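Local coordinates for protein N-acetylglucosamine-specific lectin (Saxidomus purpuratus, PDB 6A7T) that probably binds carbohydrate, in particular N-acetylglucosamine, as a C-type lectin whose sugar recognition does not depend on calcium, at residues H85-W93 against D121-N129. Numbering follows the deposited sequence. Where two conformers were deposited one is given.
Sequences HYYWIGGSW and DEGCMDYLN
Tyr87 and Tyr127 form an antiparallel hydrogen-bonded pair, each N 3.0 Å from the other's O, and the pairing runs on to Trp93 N and Gly123 O with a two-residue shift between Trp88 and Ser92. That shift is a beta bulge: Gly90 centres an inverse gamma turn, while Ile89 N bonds to Met125 O and Gly91 O accepts the Met125 N-H from 38° out of the carbonyl plane, consistent with the distortion there. Met125 SD lies against the bare Gly91 CA, 3.7 Å away. On the same side, Ile89 CG2 meets the edge of the Tyr127 ring at CD2 (3.7 Å), and Tyr127 OH is held by Asp71. These are the two central strands of the second sheet of the C-type lectin fold, flanked by 99-102 and 136-140; a disulfide ties Cys124 to Cys143. Trp88 turns CE3 edge-on to Met125 O (3.4 Å), and Tyr86 CE2 sits over the rim of one indole face. Asp126, beside Asn138, an N-acetylglucosamine-binding residue with no sugar bound here, has OD2 3.6 Å from Tyr86 CD2. Trp93, its CG anti to N (chi1 -177°), swings its indole onto the 121-122 backbone: Asp121 CB makes a CH-pi contact 3.6 Å from the six-membered-ring centroid, 14° off the normal. At the other end, a water joins His85 ND1 to Asn129 ND2.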
ATOM      1  N   HIS A  85     -10.110 -12.066 -21.150  1.00 12.64           N
ATOM      2  CA  HIS A  85     -11.115 -12.631 -20.258  1.00 13.76           C
ATOM      3  C   HIS A  85     -10.479 -13.389 -19.083  1.00 11.92           C
ATOM      4  O   HIS A  85     -11.177 -13.880 -18.238  1.00 10.88           O
ATOM      5  CB  HIS A  85     -12.079 -13.569 -21.043  1.00 17.69           C
ATOM      6  CG  HIS A  85     -12.599 -12.934 -22.299  1.00 24.31           C
ATOM      7  ND1 HIS A  85     -13.226 -11.687 -22.297  1.00 26.80           N
ATOM      8  CD2 HIS A  85     -12.572 -13.343 -23.594  1.00 26.83           C
ATOM      9  CE1 HIS A  85     -13.543 -11.347 -23.532  1.00 27.23           C
ATOM     10  NE2 HIS A  85     -13.181 -12.356 -24.351  1.00 28.64           N
ATOM     11  N   TYR A  86      -9.146 -13.521 -19.075  1.00 11.22           N
ATOM     12  CA  TYR A  86      -8.459 -14.114 -17.922  1.00 11.22           C
ATOM     13  C   TYR A  86      -7.039 -13.554 -17.857  1.00  9.28           C
ATOM     14  O   TYR A  86      -6.492 -13.146 -18.862  1.00 10.19           O
ATOM     15  CB  TYR A  86      -8.400 -15.645 -17.995  1.00 12.38           C
ATOM     16  CG  TYR A  86      -7.539 -16.239 -19.082  1.00 12.20           C
ATOM     17  CD1 TYR A  86      -7.978 -16.396 -20.388  1.00 14.68           C
ATOM     18  CD2 TYR A  86      -6.280 -16.720 -18.782  1.00 14.23           C
ATOM     19  CE1 TYR A  86      -7.163 -16.950 -21.371  1.00 14.68           C
ATOM     20  CE2 TYR A  86      -5.467 -17.283 -19.748  1.00 15.19           C
ATOM     21  CZ  TYR A  86      -5.900 -17.403 -21.050  1.00 17.06           C
ATOM     22  OH  TYR A  86      -5.025 -17.968 -21.950  1.00 19.93           O
ATOM     23  N   TYR A  87      -6.509 -13.514 -16.631  1.00  9.12           N
ATOM     24  CA  TYR A  87      -5.130 -13.100 -16.346  1.00  8.83           C
ATOM     25  C   TYR A  87      -4.525 -14.123 -15.391  1.00  8.01           C
ATOM     26  O   TYR A  87      -5.110 -14.384 -14.374  1.00  8.95           O
ATOM     27  CB  TYR A  87      -5.087 -11.725 -15.677  1.00  9.46           C
ATOM     28  CG  TYR A  87      -5.428 -10.547 -16.547  1.00  9.74           C
ATOM     29  CD1 TYR A  87      -6.740 -10.264 -16.860  1.00  9.89           C
ATOM     30  CD2 TYR A  87      -4.448  -9.688 -17.007  1.00 10.12           C
ATOM     31  CE1 TYR A  87      -7.081  -9.152 -17.621  1.00 10.44           C
ATOM     32  CE2 TYR A  87      -4.768  -8.578 -17.777  1.00 10.73           C
ATOM     33  CZ  TYR A  87      -6.093  -8.311 -18.088  1.00 10.95           C
ATOM     34  OH  TYR A  87      -6.447  -7.241 -18.887  1.00 11.55           O
ATOM     35  N   TRP A  88      -3.293 -14.554 -15.673  1.00  8.18           N
ATOM     36  CA  TRP A  88      -2.573 -15.415 -14.706  1.00  7.56           C
ATOM     37  C   TRP A  88      -2.197 -14.660 -13.437  1.00  7.45           C
ATOM     38  O   TRP A  88      -1.740 -13.490 -13.520  1.00  7.72           O
ATOM     39  CB  TRP A  88      -1.297 -15.990 -15.340  1.00  8.12           C
ATOM     40  CG  TRP A  88      -1.566 -16.928 -16.478  1.00  8.21           C
ATOM     41  CD1 TRP A  88      -1.055 -16.822 -17.722  1.00  9.29           C
ATOM     42  CD2 TRP A  88      -2.448 -18.071 -16.508  1.00  9.52           C
ATOM     43  NE1 TRP A  88      -1.484 -17.851 -18.516  1.00  9.92           N
ATOM     44  CE2 TRP A  88      -2.357 -18.605 -17.810  1.00 10.09           C
ATOM     45  CE3 TRP A  88      -3.271 -18.697 -15.565  1.00 10.17           C
ATOM     46  CZ2 TRP A  88      -3.039 -19.760 -18.203  1.00 10.14           C
ATOM     47  CZ3 TRP A  88      -3.957 -19.832 -15.956  1.00 11.27           C
ATOM     48  CH2 TRP A  88      -3.843 -20.331 -17.257  1.00 10.99           C
ATOM     49  N   ILE A  89      -2.277 -15.360 -12.296  1.00  6.16           N
ATOM     50  CA  ILE A  89      -1.868 -14.829 -10.998  1.00  6.43           C
ATOM     51  C   ILE A  89      -0.997 -15.870 -10.278  1.00  6.28           C
ATOM     52  O   ILE A  89      -0.836 -16.964 -10.744  1.00  6.50           O
ATOM     53  CB  ILE A  89      -3.055 -14.383 -10.138  1.00  6.70           C
ATOM     54  CG1 ILE A  89      -3.980 -15.549  -9.757  1.00  6.86           C
ATOM     55  CG2 ILE A  89      -3.812 -13.288 -10.852  1.00  6.74           C
ATOM     56  CD1 ILE A  89      -5.102 -15.171  -8.791  1.00  7.15           C
ATOM     57  N   GLY A  90      -0.420 -15.436  -9.194  1.00  6.40           N
ATOM     58  CA  GLY A  90       0.648 -16.148  -8.473  1.00  6.96           C
ATOM     59  C   GLY A  90       0.101 -17.169  -7.492  1.00  7.33           C
ATOM     60  O   GLY A  90       0.545 -17.199  -6.340  1.00  8.41           O
ATOM     61  N   GLY A  91      -0.798 -18.037  -7.967  1.00  8.08           N
ATOM     62  CA  GLY A  91      -1.262 -19.187  -7.144  1.00  8.15           C
ATOM     63  C   GLY A  91      -1.291 -20.444  -7.962  1.00  7.82           C
ATOM     64  O   GLY A  91      -1.482 -20.464  -9.171  1.00  7.43           O
ATOM     65  N   SER A  92      -1.073 -21.575  -7.296  1.00  8.69           N
ATOM     66  CA  SER A  92      -0.935 -22.831  -7.969  1.00 10.38           C
ATOM     67  C   SER A  92      -0.983 -23.930  -6.898  1.00  9.89           C
ATOM     68  O   SER A  92      -0.873 -23.690  -5.733  1.00 10.12           O
ATOM     69  CB  SER A  92       0.353 -22.960  -8.787  1.00 12.11           C
ATOM     70  OG  SER A  92       1.472 -22.994  -7.936  1.00 13.04           O
ATOM     71  N   TRP A  93      -1.106 -25.136  -7.398  1.00 10.61           N
ATOM     72  CA  TRP A  93      -1.175 -26.338  -6.613  1.00 12.29           C
ATOM     73  C   TRP A  93       0.181 -26.616  -5.990  1.00 11.90           C
ATOM     74  O   TRP A  93       1.192 -26.699  -6.684  1.00 12.05           O
ATOM     75  CB  TRP A  93      -1.597 -27.518  -7.477  1.00 13.58           C
ATOM     76  CG  TRP A  93      -1.755 -28.784  -6.696  1.00 15.99           C
ATOM     77  CD1 TRP A  93      -0.872 -29.831  -6.602  1.00 17.29           C
ATOM     78  CD2 TRP A  93      -2.896 -29.141  -5.909  1.00 17.98           C
ATOM     79  NE1 TRP A  93      -1.394 -30.807  -5.784  1.00 19.15           N
ATOM     80  CE2 TRP A  93      -2.634 -30.414  -5.352  1.00 18.85           C
ATOM     81  CE3 TRP A  93      -4.104 -28.511  -5.641  1.00 18.57           C
ATOM     82  CZ2 TRP A  93      -3.564 -31.064  -4.545  1.00 20.42           C
ATOM     83  CZ3 TRP A  93      -5.008 -29.138  -4.820  1.00 21.24           C
ATOM     84  CH2 TRP A  93      -4.741 -30.399  -4.292  1.00 21.56           C
ATOM     85  N   ASP A 121      -7.758 -30.414  -8.811  1.00 21.27           N
ATOM     86  CA  ASP A 121      -6.420 -30.231  -8.248  1.00 20.44           C
ATOM     87  C   ASP A 121      -5.435 -29.953  -9.379  1.00 17.80           C
ATOM     88  O   ASP A 121      -5.755 -30.064 -10.539  1.00 16.11           O
ATOM     89  CB  ASP A 121      -5.993 -31.497  -7.479  1.00 22.93           C
ATOM     90  CG  ASP A 121      -6.875 -31.902  -6.303  1.00 23.80           C
ATOM     91  OD1 ASP A 121      -7.672 -31.081  -5.811  1.00 23.61           O
ATOM     92  OD2 ASP A 121      -6.720 -33.064  -5.844  1.00 26.11           O
ATOM     93  N   GLU A 122      -4.180 -29.625  -8.989  1.00 16.61           N
ATOM     94  CA  GLU A 122      -3.010 -29.731  -9.856  1.00 17.74           C
ATOM     95  C   GLU A 122      -3.027 -28.648 -10.934  1.00 14.33           C
ATOM     96  O   GLU A 122      -2.467 -28.814 -11.987  1.00 16.62           O
ATOM     97  CB  GLU A 122      -2.912 -31.122 -10.480  1.00 20.34           C
ATOM     98  CG  GLU A 122      -2.843 -32.195  -9.401  1.00 24.81           C
ATOM     99  CD  GLU A 122      -2.260 -33.526  -9.839  1.00 27.48           C
ATOM    100  OE1 GLU A 122      -2.182 -33.779 -11.061  1.00 28.58           O
ATOM    101  OE2 GLU A 122      -1.842 -34.272  -8.932  1.00 32.21           O
ATOM    102  N   GLY A 123      -3.630 -27.525 -10.607  1.00 14.07           N
ATOM    103  CA  GLY A 123      -3.678 -26.448 -11.583  1.00 13.40           C
ATOM    104  C   GLY A 123      -2.922 -25.194 -11.184  1.00 13.23           C
ATOM    105  O   GLY A 123      -2.251 -25.123 -10.145  1.00 13.84           O
ATOM    106  N   CYS A 124      -3.059 -24.179 -12.047  1.00 12.60           N
ATOM    107  CA  CYS A 124      -2.586 -22.830 -11.738  0.50 12.57           C
ATOM    108  C   CYS A 124      -3.768 -21.870 -11.801  1.00 12.28           C
ATOM    109  O   CYS A 124      -4.753 -22.193 -12.437  1.00 14.92           O
ATOM    110  CB  CYS A 124      -1.503 -22.417 -12.715  0.50 13.88           C
ATOM    111  SG  CYS A 124      -0.055 -23.490 -12.584  0.50 16.18           S
ATOM    112  N   MET A 125      -3.626 -20.716 -11.152  1.00 10.11           N
ATOM    113  CA  MET A 125      -4.771 -19.833 -10.962  1.00 10.55           C
ATOM    114  C   MET A 125      -4.731 -18.626 -11.905  1.00 10.85           C
ATOM    115  O   MET A 125      -3.675 -18.081 -12.245  1.00 10.58           O
ATOM    116  CB  MET A 125      -4.874 -19.352  -9.524  1.00 10.67           C
ATOM    117  CG  MET A 125      -5.008 -20.505  -8.480  1.00 10.83           C
ATOM    118  SD  MET A 125      -4.828 -20.060  -6.797  1.00 12.13           S
ATOM    119  CE  MET A 125      -6.188 -18.891  -6.650  1.00 13.24           C
ATOM    120  N   ASP A 126      -5.941 -18.200 -12.240  1.00 11.15           N
ATOM    121  CA  ASP A 126      -6.197 -16.953 -12.949  1.00 11.10           C
ATOM    122  C   ASP A 126      -7.356 -16.199 -12.290  1.00 12.18           C
ATOM    123  O   ASP A 126      -8.047 -16.727 -11.449  1.00 11.95           O
ATOM    124  CB  ASP A 126      -6.417 -17.214 -14.434  1.00 11.90           C
ATOM    125  CG  ASP A 126      -7.618 -18.053 -14.832  1.00 13.02           C
ATOM    126  OD1 ASP A 126      -8.525 -18.179 -14.017  1.00 14.56           O
ATOM    127  OD2 ASP A 126      -7.622 -18.489 -16.003  1.00 13.55           O
ATOM    128  N   TYR A 127      -7.492 -14.913 -12.637  1.00 10.09           N
ATOM    129  CA  TYR A 127      -8.800 -14.211 -12.623  1.00  9.54           C
ATOM    130  C   TYR A 127      -9.433 -14.566 -13.954  1.00  9.48           C
ATOM    131  O   TYR A 127      -8.798 -14.434 -14.976  1.00 10.35           O
ATOM    132  CB  TYR A 127      -8.641 -12.691 -12.500  1.00  9.03           C
ATOM    133  CG  TYR A 127      -8.506 -12.199 -11.094  1.00  8.94           C
ATOM    134  CD1 TYR A 127      -9.592 -11.839 -10.305  1.00  9.28           C
ATOM    135  CD2 TYR A 127      -7.242 -12.078 -10.520  1.00  8.71           C
ATOM    136  CE1 TYR A 127      -9.435 -11.385  -9.006  1.00 10.24           C
ATOM    137  CE2 TYR A 127      -7.079 -11.687  -9.206  1.00  9.19           C
ATOM    138  CZ  TYR A 127      -8.170 -11.319  -8.431  1.00  9.96           C
ATOM    139  OH  TYR A 127      -7.997 -10.926  -7.129  1.00 11.78           O
ATOM    140  N   LEU A 128     -10.719 -14.928 -13.940  1.00 11.13           N
ATOM    141  CA  LEU A 128     -11.449 -15.251 -15.147  1.00 11.83           C
ATOM    142  C   LEU A 128     -12.768 -14.479 -15.149  1.00 12.10           C
ATOM    143  O   LEU A 128     -13.350 -14.311 -14.067  1.00 11.82           O
ATOM    144  CB  LEU A 128     -11.753 -16.756 -15.108  1.00 13.45           C
ATOM    145  CG  LEU A 128     -12.636 -17.318 -16.218  1.00 13.64           C
ATOM    146  CD1 LEU A 128     -12.038 -17.186 -17.606  1.00 13.68           C
ATOM    147  CD2 LEU A 128     -13.006 -18.774 -15.921  1.00 14.57           C
ATOM    148  N   ASN A 129     -13.179 -14.075 -16.350  1.00 12.54           N
ATOM    149  CA  ASN A 129     -14.516 -13.508 -16.585  1.00 13.65           C
ATOM    150  C   ASN A 129     -15.210 -14.358 -17.632  1.00 13.18           C
ATOM    151  O   ASN A 129     -14.999 -14.193 -18.836  1.00 13.99           O
ATOM    152  CB  ASN A 129     -14.379 -12.059 -17.019  1.00 13.35           C
ATOM    153  CG  ASN A 129     -15.718 -11.389 -17.182  1.00 15.72           C
ATOM    154  OD1 ASN A 129     -16.612 -11.603 -16.369  1.00 17.71           O
ATOM    155  ND2 ASN A 129     -15.803 -10.568 -18.206  1.00 18.31           N
TER
HETATM  156  O   HOH W   1     -13.733  -9.864 -20.282  1.00 21.80           O